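Local structure of E3 ubiquitin ligase RavN (Legionella pneumophila, 5MIY) at residues I25-K30 with S43-L48. The protein is a Legionella effector and E3 ubiquitin ligase that probably promotes ubiquitin transfer to target proteins. Residues are numbered along the deposited sequence; the frame is centred on the assembly and turned at random.
Sequences IVYLVK and SGLEHL. With NA (sodium ion), chain K; SO4 (sulfate ion), chain D; EDO (1,2-ethanediol), chain I.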
# COMPACT_ATOMS: atom_id res chain seq x y z
N ILE A 25 -0.40 -1.85 6.91
CA ILE A 25 -1.37 -1.89 5.82
C ILE A 25 -0.61 -2.18 4.53
O ILE A 25 0.32 -1.45 4.17
CB ILE A 25 -2.15 -0.57 5.71
CG1 ILE A 25 -3.00 -0.33 6.95
CG2 ILE A 25 -2.99 -0.52 4.42
CD1 ILE A 25 -3.32 1.14 7.17
N VAL A 26 -1.00 -3.25 3.84
CA VAL A 26 -0.32 -3.69 2.63
C VAL A 26 -1.35 -3.87 1.52
O VAL A 26 -2.45 -4.38 1.76
CB VAL A 26 0.48 -5.00 2.87
CG1 VAL A 26 1.24 -5.38 1.62
CG2 VAL A 26 1.44 -4.82 4.04
N TYR A 27 -0.99 -3.43 0.32
CA TYR A 27 -1.87 -3.55 -0.84
C TYR A 27 -1.04 -3.44 -2.11
O TYR A 27 0.11 -3.00 -2.08
CB TYR A 27 -2.99 -2.49 -0.83
CG TYR A 27 -2.53 -1.04 -0.67
CD1 TYR A 27 -2.16 -0.28 -1.77
CD2 TYR A 27 -2.48 -0.44 0.59
CE1 TYR A 27 -1.74 1.05 -1.63
CE2 TYR A 27 -2.08 0.89 0.74
CZ TYR A 27 -1.70 1.63 -0.36
OH TYR A 27 -1.29 2.94 -0.19
N LEU A 28 -1.66 -3.84 -3.22
CA LEU A 28 -1.07 -3.75 -4.55
C LEU A 28 -1.74 -2.62 -5.34
O LEU A 28 -2.95 -2.43 -5.26
CB LEU A 28 -1.26 -5.07 -5.31
CG LEU A 28 -0.29 -5.40 -6.43
CD1 LEU A 28 1.03 -5.88 -5.84
CD2 LEU A 28 -0.90 -6.47 -7.35
N VAL A 29 -0.93 -1.87 -6.10
CA VAL A 29 -1.48 -0.94 -7.08
C VAL A 29 -0.89 -1.29 -8.44
O VAL A 29 0.17 -1.92 -8.55
CB VAL A 29 -1.21 0.54 -6.73
CG1 VAL A 29 -1.80 0.88 -5.35
CG2 VAL A 29 0.27 0.86 -6.79
N LYS A 30 -1.61 -0.89 -9.49
CA LYS A 30 -1.20 -1.09 -10.87
C LYS A 30 -0.55 0.19 -11.39
O LYS A 30 -1.15 1.26 -11.29
CB LYS A 30 -2.41 -1.47 -11.73
CG LYS A 30 -2.10 -1.89 -13.18
CD LYS A 30 -3.34 -2.52 -13.82
CE LYS A 30 -3.06 -3.09 -15.21
NZ LYS A 30 -4.20 -3.91 -15.71
N SER A 43 -0.64 3.92 8.20
CA SER A 43 -2.02 4.29 8.45
C SER A 43 -2.60 4.87 7.17
O SER A 43 -1.87 5.18 6.23
CB SER A 43 -2.14 5.31 9.59
OG SER A 43 -1.58 6.55 9.17
N GLY A 44 -3.92 5.02 7.15
CA GLY A 44 -4.57 5.86 6.15
C GLY A 44 -5.45 5.17 5.13
O GLY A 44 -6.02 5.85 4.28
N LEU A 45 -5.58 3.84 5.17
CA LEU A 45 -6.32 3.16 4.11
C LEU A 45 -7.76 3.68 4.00
O LEU A 45 -8.31 3.78 2.89
CB LEU A 45 -6.31 1.65 4.34
CG LEU A 45 -6.81 0.80 3.16
CD1 LEU A 45 -5.98 1.07 1.92
CD2 LEU A 45 -6.81 -0.68 3.50
N GLU A 46 -8.38 4.01 5.13
CA GLU A 46 -9.78 4.44 5.16
C GLU A 46 -9.94 5.94 5.01
O GLU A 46 -11.08 6.41 4.87
CB GLU A 46 -10.45 4.00 6.46
CG GLU A 46 -10.46 2.49 6.71
CD GLU A 46 -11.23 1.71 5.66
OE1 GLU A 46 -12.21 2.26 5.11
OE2 GLU A 46 -10.87 0.55 5.39
N HIS A 47 -8.86 6.72 5.03
CA HIS A 47 -8.97 8.17 4.98
C HIS A 47 -8.25 8.82 3.81
O HIS A 47 -8.67 9.90 3.37
CB HIS A 47 -8.45 8.79 6.29
CG HIS A 47 -9.26 8.41 7.49
ND1 HIS A 47 -9.09 7.21 8.16
CD2 HIS A 47 -10.25 9.06 8.14
CE1 HIS A 47 -9.94 7.15 9.17
NE2 HIS A 47 -10.66 8.26 9.17
N LEU A 48 -7.18 8.22 3.30
CA LEU A 48 -6.46 8.83 2.19
C LEU A 48 -7.31 8.77 0.91
O LEU A 48 -8.11 7.85 0.73
CB LEU A 48 -5.13 8.12 1.95
CG LEU A 48 -4.03 8.30 3.00
CD1 LEU A 48 -2.91 7.31 2.69
CD2 LEU A 48 -3.51 9.74 3.03
NA NA K . -7.91 12.51 2.99
S SO4 D . -7.16 4.36 8.64
O1 SO4 D . -7.36 5.42 7.66
O2 SO4 D . -5.85 4.50 9.26
O3 SO4 D . -7.24 3.09 7.92
O4 SO4 D . -8.20 4.40 9.67
C1 EDO I . -12.11 1.62 1.75
O1 EDO I . -12.69 2.91 1.52
C2 EDO I . -10.66 1.83 2.11
O2 EDO I . -9.98 2.44 1.01
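The Tyr27 ring, with CD1 of Leu45 4.0 Å from its CD2, has Ile25 CG2 and Val29 CG1 lying in its plane at opposite edges. Tyr59 of the adjacent strand 58-61 meets this ring with the two planes turned about 55° apart, and the Tyr27 OH bonds to Asp51. The flat His47 ring instead turns an edge to a sulfate ion: ND1 donates to O1 in a straight bond (175°) whose modelled 2.5 Å is doubtfully short.

Leu45 carries the apolar link. CG stands anti to the backbone N (chi1 -169°), and the two methyls beyond it divide the work: CD1 goes to Tyr27, while CD2 touches Ile25 CG2 at 3.9 Å. The other branch of Ile25 ends on backbone, its CD1 lying 3.6 Å from Ser43 CA. No hydrogen bond joins the segments.

Polar groups of 43-48 look elsewhere. Gly44 N gives sulfate O2 a 2.9 Å bond, Glu46 N adds bonds to O1 and O3, and Leu45 O accepts from ethanediol, itself held by Tyr59 OH; sulfate and ethanediol probably come from the crystallisation liquor. His47 O binds a sodium ion at 2.8 Å. Gly44 O accepts from both His47 N and Leu48 N, closing a tight turn. The loop that follows the antiparallel hairpin 25-32/35-41 folds back on strand 25-32, with Leu45 reaching Tyr59 across the four-stranded sheet.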